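Side-chain contacts in DNA translocase coupling protein (Clostridium perfringens, PDB 6O1W), which probably binds DNA and ATP as a plasmid-conjugation coupling protein, this chain being a fragment of the membrane protein that includes its FtsK/SpoIIIE-family ATPase region: residues A[98-103]-A[146-151]; A[112-117]-A[122-127]. All blocks are in the same frame, centred on the assembly; numbering follows the deposited sequence.

Contact 1: A[98-103]-A[146-151]; sequences LPWDDK and LRCILW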
loop_
_atom_site.group_PDB
_atom_site.type_symbol
_atom_site.label_atom_id
_atom_site.label_comp_id
_atom_site.label_asym_id
_atom_site.label_seq_id
_atom_site.Cartn_x
_atom_site.Cartn_y
_atom_site.Cartn_z
ATOM N N LEU A 98 2.620 -4.724 14.192
ATOM C CA LEU A 98 2.012 -3.498 14.681
ATOM C C LEU A 98 0.500 -3.697 14.697
ATOM O O LEU A 98 -0.174 -3.452 13.687
ATOM C CB LEU A 98 2.439 -2.342 13.759
ATOM C CG LEU A 98 1.996 -0.957 14.087
ATOM C CD1 LEU A 98 2.736 -0.422 15.314
ATOM C CD2 LEU A 98 2.217 -0.066 12.894
ATOM N N PRO A 99 -0.040 -4.209 15.828
ATOM C CA PRO A 99 -1.492 -4.429 15.899
ATOM C C PRO A 99 -2.265 -3.123 15.819
ATOM O O PRO A 99 -1.807 -2.106 16.327
ATOM C CB PRO A 99 -1.688 -5.094 17.274
ATOM C CG PRO A 99 -0.485 -4.703 18.072
ATOM C CD PRO A 99 0.636 -4.598 17.091
ATOM N N TRP A 100 -3.446 -3.160 15.199
ATOM C CA TRP A 100 -4.324 -2.005 15.151
ATOM C C TRP A 100 -4.808 -1.692 16.562
ATOM O O TRP A 100 -4.963 -2.598 17.379
ATOM C CB TRP A 100 -5.553 -2.281 14.258
ATOM C CG TRP A 100 -6.624 -1.236 14.413
ATOM C CD1 TRP A 100 -7.791 -1.352 15.116
ATOM C CD2 TRP A 100 -6.531 0.141 14.013
ATOM N NE1 TRP A 100 -8.469 -0.153 15.110
ATOM C CE2 TRP A 100 -7.711 0.786 14.450
ATOM C CE3 TRP A 100 -5.555 0.896 13.340
ATOM C CZ2 TRP A 100 -7.966 2.130 14.180
ATOM C CZ3 TRP A 100 -5.815 2.227 13.072
ATOM C CH2 TRP A 100 -6.989 2.841 13.528
ATOM N N ASP A 101 -5.077 -0.414 16.838
ATOM C CA ASP A 101 -5.652 0.028 18.102
ATOM C C ASP A 101 -6.488 1.288 17.811
ATOM O O ASP A 101 -6.038 2.168 17.080
ATOM C CB ASP A 101 -4.563 0.283 19.145
ATOM C CG ASP A 101 -5.089 0.526 20.543
ATOM O OD1 ASP A 101 -5.858 1.506 20.733
ATOM O OD2 ASP A 101 -4.729 -0.246 21.448
ATOM N N ASP A 102 -7.686 1.383 18.401
ATOM C CA ASP A 102 -8.590 2.516 18.176
ATOM C C ASP A 102 -7.997 3.887 18.596
ATOM O O ASP A 102 -8.521 4.922 18.177
ATOM C CB ASP A 102 -9.975 2.256 18.824
ATOM C CG ASP A 102 -11.001 1.562 17.905
ATOM O OD1 ASP A 102 -10.610 1.095 16.807
ATOM O OD2 ASP A 102 -12.185 1.497 18.280
ATOM N N LYS A 103 -6.857 3.890 19.330
ATOM C CA LYS A 103 -6.158 5.112 19.753
ATOM C C LYS A 103 -5.562 5.891 18.562
ATOM O O LYS A 103 -5.333 7.104 18.681
ATOM C CB LYS A 103 -5.066 4.792 20.795
ATOM C CG LYS A 103 -3.797 4.151 20.230
ATOM C CD LYS A 103 -2.717 3.974 21.292
ATOM C CE LYS A 103 -1.516 3.242 20.743
ATOM N NZ LYS A 103 -0.361 3.297 21.682
ATOM N N LEU A 146 -6.973 -2.264 3.712
ATOM C CA LEU A 146 -8.225 -1.705 3.208
ATOM C C LEU A 146 -9.340 -1.758 4.249
ATOM O O LEU A 146 -10.079 -0.801 4.360
ATOM C CB LEU A 146 -8.652 -2.457 1.928
ATOM C CG LEU A 146 -7.669 -2.367 0.744
ATOM C CD1 LEU A 146 -8.235 -3.063 -0.462
ATOM C CD2 LEU A 146 -7.329 -0.911 0.406
ATOM N N ARG A 147 -9.450 -2.875 5.015
ATOM C CA ARG A 147 -10.468 -3.048 6.069
ATOM C C ARG A 147 -10.181 -2.140 7.275
ATOM O O ARG A 147 -11.119 -1.689 7.924
ATOM C CB ARG A 147 -10.604 -4.516 6.482
ATOM C CG ARG A 147 -11.198 -5.384 5.367
ATOM C CD ARG A 147 -11.327 -6.830 5.804
ATOM N NE ARG A 147 -11.679 -7.687 4.671
ATOM C CZ ARG A 147 -10.814 -8.444 4.001
ATOM N NH1 ARG A 147 -9.536 -8.485 4.360
ATOM N NH2 ARG A 147 -11.223 -9.182 2.977
ATOM N N CYS A 148 -8.889 -1.862 7.543
ATOM C CA CYS A 148 -8.417 -0.933 8.587
ATOM C C CYS A 148 -8.820 0.507 8.224
ATOM O O CYS A 148 -9.274 1.248 9.078
ATOM C CB CYS A 148 -6.902 -1.043 8.737
ATOM S SG CYS A 148 -6.245 -0.110 10.127
ATOM N N ILE A 149 -8.630 0.902 6.960
ATOM C CA ILE A 149 -9.035 2.217 6.427
ATOM C C ILE A 149 -10.568 2.334 6.532
ATOM O O ILE A 149 -11.065 3.352 6.987
ATOM C CB ILE A 149 -8.565 2.387 4.957
ATOM C CG1 ILE A 149 -7.009 2.519 4.902
ATOM C CG2 ILE A 149 -9.271 3.620 4.285
ATOM C CD1 ILE A 149 -6.437 2.302 3.557
ATOM N N LEU A 150 -11.298 1.272 6.116
ATOM C CA LEU A 150 -12.759 1.207 6.147
ATOM C C LEU A 150 -13.282 1.445 7.557
ATOM O O LEU A 150 -14.192 2.248 7.729
ATOM C CB LEU A 150 -13.229 -0.167 5.617
ATOM C CG LEU A 150 -14.719 -0.519 5.730
ATOM C CD1 LEU A 150 -15.617 0.526 4.946
ATOM C CD2 LEU A 150 -14.968 -1.954 5.231
ATOM N N TRP A 151 -12.706 0.746 8.556
ATOM C CA TRP A 151 -13.064 0.854 9.973
ATOM C C TRP A 151 -12.935 2.303 10.481
ATOM O O TRP A 151 -13.860 2.832 11.095
ATOM C CB TRP A 151 -12.164 -0.090 10.794
ATOM C CG TRP A 151 -12.400 0.044 12.268
ATOM C CD1 TRP A 151 -11.567 0.627 13.180
ATOM C CD2 TRP A 151 -13.621 -0.258 12.971
ATOM N NE1 TRP A 151 -12.146 0.603 14.430
ATOM C CE2 TRP A 151 -13.416 0.079 14.327
ATOM C CE3 TRP A 151 -14.848 -0.837 12.591
ATOM C CZ2 TRP A 151 -14.390 -0.140 15.311
ATOM C CZ3 TRP A 151 -15.823 -1.037 13.562
ATOM C CH2 TRP A 151 -15.593 -0.679 14.902
#
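Cys148, on helix 142-155, sets its sulfur against the six-membered ring of Trp100 in a sulfur-aromatic contact. SG lies 4.0 Å from the centroid of that ring and 34° off its normal, and it is closest to the rim at CE3 (3.4 Å from SG to Trp100 CE3). The thiol reaches the indole because SG stands anti to the backbone N (chi1 -173°). The opposite face of the same indole carries the backbone N of Asp102, also offset toward the rim. One turn further along the helix, Trp151 meets the pyrrole side of Trp100 with the two indoles almost perpendicular, its CD1 3.7 Å from Trp100 NE1. Its own NE1 gives a straight hydrogen bond of 2.9 Å to Asp102 OD1, which lies in the ring plane of Trp151; the carboxylate is turned nearly coplanar with that indole and is met on its syn side. Phe343 also meets both tryptophan rings. Trp100 NE1 donates to the same Asp102 OD1 over 3.0 Å, nearly along the C-O axis. One carboxylate oxygen therefore satisfies two indole N-H groups, which helps to hold both rings in their rotation and ties the loop to the helix that begins within the predicted Walker A motif.

Contact 2: A[112-117]-A[122-127]; sequences VVVGQT and IKIDLN. With BGC (beta-D-glucopyranose), chain C.
Val114 and Ile122 make the tightest side-chain contact of this pair of strands, with Val114 CG2 only 3.4 Å from Ile122 CG2, closer than carbon atoms usually pack. The valine branch that does this sits between its own backbone N and carbonyl carbon, while its other branch, CG1, meets Ile124 CD1 at 3.8 Å, the two side chains crossing at about a right angle. On the face that carries Ile122 and Ile124, Val112 CG2 leans on CB of Ile124. Helix 142-155 packs here through Ile149, Gln152 and Leu153, so this side is closed by protein. At the other end of Ile122, CD1 lies against CB and CG2 of Thr117, whose hydroxyl is hydrogen-bonded to the carbonyl of Gln337.

The two strands form an antiparallel beta hairpin at one end of the large mixed sheet of the P-loop domain, with 121-125 as its outermost strand within the chain. Val112 and Ile124 are a hydrogen-bonded pair: Val112 N to Ile124 O and Ile124 N to Val112 O both measure 2.8 Å. Val114 N continues the ladder to Ile122 O over 3.0 Å. Gly115, at backbone angles where a CB would press on the preceding carbonyl oxygen, accepts from Ile122 N through its own O, the donor tilted 27° from the carbonyl plane.

The other face is looser. Val113 and Lys123, a non-hydrogen-bonded pair, lie side by side and point the same way, but Val113 CG2 comes no nearer than 4.1 Å to Lys123 CG. Beyond CG the lysine runs on extended into an exposed position, where NZ makes a long, weak ion pair with Glu106. At the outer edge of strand 121-125 rests a bound beta-D-glucopyranose, its O5 3.3 Å from Lys123 O and its O2 3.7 Å from Ile122 CD1; Asn121, Phe329 and Val336 complete the pocket.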
loop_
_atom_site.group_PDB
_atom_site.type_symbol
_atom_site.label_atom_id
_atom_site.label_comp_id
_atom_site.label_asym_id
_atom_site.label_seq_id
_atom_site.Cartn_x
_atom_site.Cartn_y
_atom_site.Cartn_z
ATOM N N VAL A 112 -6.896 9.224 7.593
ATOM C CA VAL A 112 -6.694 7.838 8.007
ATOM C C VAL A 112 -5.200 7.545 8.243
ATOM O O VAL A 112 -4.344 8.203 7.661
ATOM C CB VAL A 112 -7.376 6.822 7.034
ATOM C CG1 VAL A 112 -8.874 7.132 6.873
ATOM C CG2 VAL A 112 -6.680 6.780 5.670
ATOM N N VAL A 113 -4.900 6.573 9.117
ATOM C CA VAL A 113 -3.544 6.140 9.434
ATOM C C VAL A 113 -3.377 4.692 8.918
ATOM O O VAL A 113 -4.228 3.847 9.202
ATOM C CB VAL A 113 -3.210 6.276 10.943
ATOM C CG1 VAL A 113 -1.714 6.123 11.179
ATOM C CG2 VAL A 113 -3.689 7.621 11.493
ATOM N N VAL A 114 -2.288 4.397 8.178
ATOM C CA VAL A 114 -2.146 3.030 7.653
ATOM C C VAL A 114 -1.019 2.197 8.328
ATOM O O VAL A 114 -0.969 0.988 8.131
ATOM C CB VAL A 114 -2.039 2.991 6.113
ATOM C CG1 VAL A 114 -3.349 3.467 5.488
ATOM C CG2 VAL A 114 -0.872 3.827 5.613
ATOM N N GLY A 115 -0.174 2.837 9.124
ATOM C CA GLY A 115 0.902 2.154 9.817
ATOM C C GLY A 115 2.074 3.034 10.186
ATOM O O GLY A 115 1.962 4.260 10.177
ATOM N N GLN A 116 3.219 2.402 10.485
ATOM C CA GLN A 116 4.416 3.091 10.971
ATOM C C GLN A 116 5.592 3.083 10.047
ATOM O O GLN A 116 5.988 2.020 9.586
ATOM C CB GLN A 116 4.859 2.469 12.315
ATOM C CG GLN A 116 5.669 3.432 13.174
ATOM C CD GLN A 116 6.046 2.850 14.510
ATOM O OE1 GLN A 116 5.227 2.305 15.244
ATOM N NE2 GLN A 116 7.300 2.988 14.865
ATOM N N THR A 117 6.218 4.265 9.865
ATOM C CA THR A 117 7.441 4.437 9.087
ATOM C C THR A 117 8.602 4.782 10.078
ATOM O O THR A 117 8.426 4.611 11.284
ATOM C CB THR A 117 7.239 5.390 7.878
ATOM O OG1 THR A 117 8.349 5.228 6.983
ATOM C CG2 THR A 117 7.101 6.856 8.283
ATOM N N ILE A 122 2.208 6.798 8.983
ATOM C CA ILE A 122 1.803 7.196 7.653
ATOM C C ILE A 122 0.342 7.620 7.734
ATOM O O ILE A 122 -0.495 6.807 8.119
ATOM C CB ILE A 122 2.027 6.041 6.631
ATOM C CG1 ILE A 122 3.522 5.649 6.525
ATOM C CG2 ILE A 122 1.399 6.367 5.263
ATOM C CD1 ILE A 122 4.417 6.476 5.675
ATOM N N LYS A 123 0.047 8.886 7.377
ATOM C CA LYS A 123 -1.324 9.440 7.366
ATOM C C LYS A 123 -1.716 9.792 5.951
ATOM O O LYS A 123 -0.869 10.230 5.164
ATOM C CB LYS A 123 -1.460 10.680 8.272
ATOM C CG LYS A 123 -1.172 10.396 9.751
ATOM C CD LYS A 123 -1.469 11.569 10.650
ATOM C CE LYS A 123 -0.895 11.331 12.023
ATOM N NZ LYS A 123 -1.003 12.539 12.885
ATOM N N ILE A 124 -2.970 9.514 5.602
ATOM C CA ILE A 124 -3.539 9.837 4.302
ATOM C C ILE A 124 -4.742 10.744 4.567
ATOM O O ILE A 124 -5.639 10.360 5.319
ATOM C CB ILE A 124 -3.961 8.589 3.469
ATOM C CG1 ILE A 124 -2.802 7.593 3.255
ATOM C CG2 ILE A 124 -4.572 9.010 2.121
ATOM C CD1 ILE A 124 -3.273 6.177 2.842
ATOM N N ASP A 125 -4.755 11.935 3.950
ATOM C CA ASP A 125 -5.880 12.873 4.013
ATOM C C ASP A 125 -6.669 12.694 2.716
ATOM O O ASP A 125 -6.276 13.191 1.650
ATOM C CB ASP A 125 -5.405 14.324 4.170
ATOM C CG ASP A 125 -6.544 15.337 4.289
ATOM O OD1 ASP A 125 -7.704 14.967 4.010
ATOM O OD2 ASP A 125 -6.271 16.499 4.665
ATOM N N LEU A 126 -7.794 11.974 2.818
ATOM C CA LEU A 126 -8.654 11.673 1.682
ATOM C C LEU A 126 -9.208 12.916 0.991
ATOM O O LEU A 126 -9.523 12.821 -0.187
ATOM C CB LEU A 126 -9.770 10.689 2.073
ATOM C CG LEU A 126 -9.307 9.308 2.572
ATOM C CD1 LEU A 126 -10.459 8.505 2.953
ATOM C CD2 LEU A 126 -8.528 8.563 1.507
ATOM N N ASN A 127 -9.212 14.102 1.660
ATOM C CA ASN A 127 -9.627 15.363 1.010
ATOM C C ASN A 127 -8.553 15.868 0.007
ATOM O O ASN A 127 -8.862 16.678 -0.863
ATOM C CB ASN A 127 -9.950 16.452 2.068
ATOM C CG ASN A 127 -11.138 16.103 2.944
ATOM O OD1 ASN A 127 -11.066 16.090 4.177
ATOM N ND2 ASN A 127 -12.247 15.773 2.328
HETATM C C2 BGC C . 4.780 10.574 4.266
HETATM C C3 BGC C . 5.037 10.463 5.763
HETATM C C4 BGC C . 4.195 11.492 6.507
HETATM C C5 BGC C . 2.727 11.100 6.380
HETATM C C6 BGC C . 1.754 12.241 6.616
HETATM C C1 BGC C . 3.304 10.865 3.966
HETATM O O1 BGC C . 3.169 12.179 3.551
HETATM O O2 BGC C . 5.186 9.387 3.592
HETATM O O3 BGC C . 6.420 10.653 6.044
HETATM O O4 BGC C . 4.556 11.557 7.887
HETATM O O5 BGC C . 2.451 10.531 5.082
HETATM O O6 BGC C . 1.669 13.166 5.536
#

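How the contacts relate
Both contacts are largely buried and both meet helix 142-155, which packs on the 98-103 loop through Cys148 and Trp151 in contact 1 and on the hairpin of contact 2 through Ile149, Gln152 and Leu153. Contact 2 is nested along the chain inside the loop closed by contact 1, and their centres are about 11 Å apart. They touch directly: Ile149 CD1 packs on Val114 CG1 at 3.8 Å, and Leu98 CD2 approaches Gln116 N at 3.6 Å. Their chemistry differs. Contact 1 joins a loop to a helix through indoles, sulfur and a shared carboxylate, whereas contact 2 combines a backbone ladder with aliphatic packing and reaches solvent at Lys123, beside the sugar.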